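Long-range contact in type II restriction enzyme NlaIV (Neisseria lactamica, PDB 6QM2), which recognises the double-stranded DNA sequence 5'-GGNNCC-3' and cleaves it at the centre, after the third nucleotide, as a P-subtype restriction endonuclease: residues S111-L121 with W215-H226. Residues are numbered along the deposited sequence; the frame is centred on the assembly and turned at random.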
loop_
_atom_site.group_PDB
_atom_site.type_symbol
_atom_site.label_atom_id
_atom_site.label_comp_id
_atom_site.label_asym_id
_atom_site.label_seq_id
_atom_site.Cartn_x
_atom_site.Cartn_y
_atom_site.Cartn_z
ATOM N N SER A 111 10.786 12.777 22.882
ATOM C CA SER A 111 11.550 13.301 24.015
ATOM C C SER A 111 11.219 14.778 24.300
ATOM O O SER A 111 11.161 15.174 25.465
ATOM C CB SER A 111 13.061 13.095 23.818
ATOM O OG SER A 111 13.510 13.603 22.577
ATOM N N ASP A 112 10.997 15.571 23.248
ATOM C CA ASP A 112 10.571 16.975 23.391
ATOM C C ASP A 112 9.112 17.088 23.806
ATOM O O ASP A 112 8.769 17.916 24.646
ATOM C CB ASP A 112 10.773 17.765 22.088
ATOM C CG ASP A 112 12.241 17.984 21.745
ATOM O OD1 ASP A 112 13.118 17.788 22.615
ATOM O OD2 ASP A 112 12.521 18.365 20.588
ATOM N N GLU A 113 8.264 16.266 23.194
ATOM C CA GLU A 113 6.821 16.271 23.446
ATOM C C GLU A 113 6.489 16.053 24.920
ATOM O O GLU A 113 5.677 16.787 25.473
ATOM C CB GLU A 113 6.139 15.192 22.588
ATOM C CG GLU A 113 4.625 15.025 22.756
ATOM C CD GLU A 113 3.801 15.954 21.885
ATOM O OE1 GLU A 113 4.288 17.053 21.530
ATOM O OE2 GLU A 113 2.654 15.572 21.564
ATOM N N ILE A 114 7.107 15.052 25.548
ATOM C CA ILE A 114 6.766 14.695 26.937
ATOM C C ILE A 114 7.250 15.693 28.007
ATOM O O ILE A 114 6.816 15.612 29.153
ATOM C CB ILE A 114 7.178 13.246 27.315
ATOM C CG1 ILE A 114 8.704 13.051 27.305
ATOM C CG2 ILE A 114 6.480 12.249 26.400
ATOM C CD1 ILE A 114 9.146 11.768 27.976
ATOM N N ILE A 115 8.137 16.618 27.645
ATOM C CA ILE A 115 8.423 17.774 28.503
ATOM C C ILE A 115 7.296 18.804 28.405
ATOM O O ILE A 115 6.809 19.283 29.423
ATOM C CB ILE A 115 9.787 18.418 28.176
ATOM C CG1 ILE A 115 10.895 17.523 28.738
ATOM C CG2 ILE A 115 9.887 19.836 28.751
ATOM C CD1 ILE A 115 12.301 17.937 28.367
ATOM N N HIS A 116 6.899 19.149 27.185
ATOM C CA HIS A 116 5.848 20.147 26.963
ATOM C C HIS A 116 4.468 19.603 27.356
ATOM O O HIS A 116 3.631 20.344 27.874
ATOM C CB HIS A 116 5.846 20.615 25.499
ATOM C CG HIS A 116 7.064 21.404 25.110
ATOM N ND1 HIS A 116 6.987 22.604 24.435
ATOM C CD2 HIS A 116 8.386 21.167 25.302
ATOM C CE1 HIS A 116 8.206 23.070 24.226
ATOM N NE2 HIS A 116 9.073 22.218 24.744
ATOM N N LYS A 117 4.249 18.308 27.126
ATOM C CA LYS A 117 2.963 17.656 27.368
ATOM C C LYS A 117 3.155 16.285 28.046
ATOM O O LYS A 117 2.934 15.244 27.422
ATOM C CB LYS A 117 2.223 17.486 26.037
ATOM C CG LYS A 117 1.956 18.771 25.266
ATOM C CD LYS A 117 1.187 18.466 23.986
ATOM C CE LYS A 117 0.891 19.711 23.167
ATOM N NZ LYS A 117 -0.220 19.464 22.207
ATOM N N PRO A 118 3.557 16.276 29.335
ATOM C CA PRO A 118 3.767 15.022 30.088
ATOM C C PRO A 118 2.561 14.093 30.144
ATOM O O PRO A 118 2.724 12.882 30.266
ATOM C CB PRO A 118 4.096 15.506 31.504
ATOM C CG PRO A 118 4.572 16.900 31.338
ATOM C CD PRO A 118 3.823 17.460 30.171
ATOM N N TYR A 119 1.365 14.665 30.081
ATOM C CA TYR A 119 0.126 13.884 29.987
ATOM C C TYR A 119 0.041 12.898 28.801
ATOM O O TYR A 119 -0.800 11.989 28.820
ATOM C CB TYR A 119 -1.106 14.803 30.006
ATOM C CG TYR A 119 -1.127 15.898 28.953
ATOM C CD1 TYR A 119 -1.627 15.660 27.677
ATOM C CD2 TYR A 119 -0.667 17.185 29.245
ATOM C CE1 TYR A 119 -1.654 16.667 26.716
ATOM C CE2 TYR A 119 -0.687 18.194 28.291
ATOM C CZ TYR A 119 -1.185 17.931 27.032
ATOM O OH TYR A 119 -1.212 18.928 26.092
ATOM N N MET A 120 0.895 13.071 27.788
ATOM C CA MET A 120 1.033 12.076 26.715
ATOM C C MET A 120 1.505 10.701 27.201
ATOM O O MET A 120 1.178 9.687 26.589
ATOM C CB MET A 120 1.971 12.586 25.614
ATOM C CG MET A 120 1.418 13.746 24.803
ATOM S SD MET A 120 -0.155 13.354 24.007
ATOM C CE MET A 120 -0.531 14.912 23.203
ATOM N N LEU A 121 2.245 10.661 28.305
ATOM C CA LEU A 121 2.680 9.389 28.897
ATOM C C LEU A 121 1.534 8.534 29.454
ATOM O O LEU A 121 1.726 7.338 29.692
ATOM C CB LEU A 121 3.705 9.632 30.004
ATOM C CG LEU A 121 5.022 10.277 29.565
ATOM C CD1 LEU A 121 5.775 10.880 30.741
ATOM C CD2 LEU A 121 5.892 9.270 28.832
ATOM N N TRP A 215 17.230 18.082 31.065
ATOM C CA TRP A 215 16.052 17.234 30.779
ATOM C C TRP A 215 15.277 16.714 32.000
ATOM O O TRP A 215 14.047 16.779 32.015
ATOM C CB TRP A 215 16.443 16.034 29.886
ATOM C CG TRP A 215 15.298 15.496 29.085
ATOM C CD1 TRP A 215 14.991 15.811 27.796
ATOM C CD2 TRP A 215 14.296 14.566 29.521
ATOM N NE1 TRP A 215 13.859 15.140 27.396
ATOM C CE2 TRP A 215 13.410 14.371 28.435
ATOM C CE3 TRP A 215 14.060 13.879 30.722
ATOM C CZ2 TRP A 215 12.304 13.513 28.513
ATOM C CZ3 TRP A 215 12.957 13.029 30.803
ATOM C CH2 TRP A 215 12.093 12.853 29.701
ATOM N N LYS A 216 15.991 16.193 33.000
ATOM C CA LYS A 216 15.357 15.594 34.189
ATOM C C LYS A 216 14.550 16.624 34.975
ATOM O O LYS A 216 13.379 16.394 35.285
ATOM C CB LYS A 216 16.416 14.967 35.103
ATOM C CG LYS A 216 15.876 14.197 36.307
ATOM C CD LYS A 216 16.999 13.829 37.275
ATOM C CE LYS A 216 16.499 13.656 38.702
ATOM N NZ LYS A 216 15.464 12.593 38.809
ATOM N N ARG A 217 15.192 17.750 35.290
ATOM C CA ARG A 217 14.558 18.841 36.035
ATOM C C ARG A 217 13.366 19.393 35.249
ATOM O O ARG A 217 12.252 19.459 35.770
ATOM C CB ARG A 217 15.578 19.951 36.340
ATOM C CG ARG A 217 15.107 21.025 37.321
ATOM C CD ARG A 217 16.138 22.140 37.504
ATOM N NE ARG A 217 16.492 22.793 36.235
ATOM C CZ ARG A 217 15.768 23.724 35.597
ATOM N NH1 ARG A 217 14.608 24.164 36.086
ATOM N NH2 ARG A 217 16.212 24.227 34.444
ATOM N N LYS A 218 13.603 19.750 33.988
ATOM C CA LYS A 218 12.551 20.280 33.111
ATOM C C LYS A 218 11.329 19.368 33.023
ATOM O O LYS A 218 10.199 19.855 32.975
ATOM C CB LYS A 218 13.087 20.549 31.698
ATOM C CG LYS A 218 14.071 21.706 31.625
ATOM C CD LYS A 218 14.282 22.204 30.203
ATOM C CE LYS A 218 13.073 22.971 29.689
ATOM N NZ LYS A 218 13.428 23.843 28.538
ATOM N N PHE A 219 11.558 18.054 32.999
ATOM C CA PHE A 219 10.462 17.088 32.970
ATOM C C PHE A 219 9.710 17.024 34.303
ATOM O O PHE A 219 8.474 16.998 34.315
ATOM C CB PHE A 219 10.943 15.680 32.600
ATOM C CG PHE A 219 9.846 14.659 32.651
ATOM C CD1 PHE A 219 8.974 14.513 31.582
ATOM C CD2 PHE A 219 9.635 13.892 33.796
ATOM C CE1 PHE A 219 7.929 13.597 31.637
ATOM C CE2 PHE A 219 8.591 12.976 33.860
ATOM C CZ PHE A 219 7.737 12.827 32.778
ATOM N N GLU A 220 10.451 16.958 35.409
ATOM C CA GLU A 220 9.842 16.821 36.741
ATOM C C GLU A 220 9.004 18.043 37.137
ATOM O O GLU A 220 7.970 17.892 37.790
ATOM C CB GLU A 220 10.900 16.507 37.810
ATOM C CG GLU A 220 11.403 15.068 37.759
ATOM C CD GLU A 220 12.431 14.734 38.832
ATOM O OE1 GLU A 220 13.077 15.659 39.371
ATOM O OE2 GLU A 220 12.606 13.531 39.130
ATOM N N GLU A 221 9.449 19.237 36.735
ATOM C CA GLU A 221 8.669 20.470 36.921
ATOM C C GLU A 221 7.407 20.482 36.066
ATOM O O GLU A 221 6.334 20.878 36.533
ATOM C CB GLU A 221 9.513 21.704 36.602
ATOM C CG GLU A 221 10.578 21.981 37.650
ATOM C CD GLU A 221 11.540 23.089 37.257
ATOM O OE1 GLU A 221 12.547 23.266 37.976
ATOM O OE2 GLU A 221 11.302 23.778 36.238
ATOM N N ALA A 222 7.546 20.050 34.816
ATOM C CA ALA A 222 6.414 19.941 33.901
ATOM C C ALA A 222 5.398 18.900 34.361
ATOM O O ALA A 222 4.198 19.117 34.232
ATOM C CB ALA A 222 6.895 19.617 32.502
ATOM N N TYR A 223 5.866 17.772 34.888
ATOM C CA TYR A 223 4.949 16.771 35.445
ATOM C C TYR A 223 4.192 17.351 36.638
ATOM O O TYR A 223 2.992 17.106 36.791
ATOM C CB TYR A 223 5.680 15.488 35.855
ATOM C CG TYR A 223 4.740 14.320 36.053
ATOM C CD1 TYR A 223 4.356 13.519 34.976
ATOM C CD2 TYR A 223 4.220 14.022 37.310
ATOM C CE1 TYR A 223 3.485 12.451 35.147
ATOM C CE2 TYR A 223 3.350 12.957 37.495
ATOM C CZ TYR A 223 2.982 12.173 36.411
ATOM O OH TYR A 223 2.116 11.114 36.589
ATOM N N LYS A 224 4.894 18.136 37.457
ATOM C CA LYS A 224 4.297 18.766 38.632
ATOM C C LYS A 224 3.186 19.744 38.256
ATOM O O LYS A 224 2.109 19.690 38.842
ATOM C CB LYS A 224 5.355 19.459 39.500
ATOM C CG LYS A 224 4.874 19.754 40.912
ATOM C CD LYS A 224 5.925 20.482 41.731
ATOM C CE LYS A 224 5.332 21.015 43.026
ATOM N NZ LYS A 224 6.342 21.749 43.836
ATOM N N LYS A 225 3.436 20.621 37.282
ATOM C CA LYS A 225 2.392 21.542 36.802
ATOM C C LYS A 225 1.124 20.807 36.377
ATOM O O LYS A 225 0.041 21.085 36.885
ATOM C CB LYS A 225 2.880 22.421 35.640
ATOM C CG LYS A 225 3.486 23.742 36.082
ATOM C CD LYS A 225 3.488 24.781 34.970
ATOM C CE LYS A 225 3.852 26.150 35.525
ATOM N NZ LYS A 225 4.207 27.113 34.449
ATOM N N HIS A 226 1.276 19.848 35.472
ATOM C CA HIS A 226 0.125 19.208 34.837
ATOM C C HIS A 226 -0.634 18.241 35.743
ATOM O O HIS A 226 -1.849 18.097 35.596
ATOM C CB HIS A 226 0.552 18.528 33.534
ATOM C CG HIS A 226 0.927 19.497 32.456
ATOM N ND1 HIS A 226 0.080 19.817 31.417
ATOM C CD2 HIS A 226 2.045 20.240 32.270
ATOM C CE1 HIS A 226 0.669 20.699 30.629
ATOM N NE2 HIS A 226 1.863 20.973 31.124
HETATM O O HOH W 1 13.928 16.914 25.088
#
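I115 and F219 lie where helix 111-116 comes nearest helix 215-226; the two axes approach to 9.0 Å with their N-to-C directions 42° apart, and the 3-10 turn 118-121 carries the contact on toward H226. I115 is the residue most covered by the other helix: its CG1 is anti to the carbonyl carbon (chi1 -75°), which carries CD1 over one face of the W215 indole, 3.5 Å from the centroid of the five-membered ring. This is a CH-pi contact, and tryptophan suits it by offering a broad face to the slim methyl and an N-H at its edge. There I114 CD1 packs 3.6 Å from W215 CH2, while the single N-H of W215 NE1 is divided between S111 O (3.3 Å) and a water that donates to D112 OD1, consistent with both bonds being weak. A222 sits at the middle of the seam, where a bare methyl lets the I115 carbonyl and P118 approach.

Within the PDDEXK endonuclease fold, this joins the helix that precedes strand 124-132 to the late helix 215-227; L121, whose CD1 meets the F219 ring edge, also touches L191 and F194 of helix 191-204, which adds a third helix to the packing. P118 follows K117, the residue that leaves helical geometry; lacking an N-H, proline suits the start of a 3-10 turn, where no backbone donor is needed. Its ring faces helix 215-226: CG lies 3.8 Å from A222 CB, CB reaches Y223 CD1, and CD makes a CH-pi contact over a face of H226, 4.1 Å from its centroid. The flat imidazole can take P118 there and still meet the Y119 ring obliquely, planes at 44°, with H226 ND1 at the tyrosine's edge.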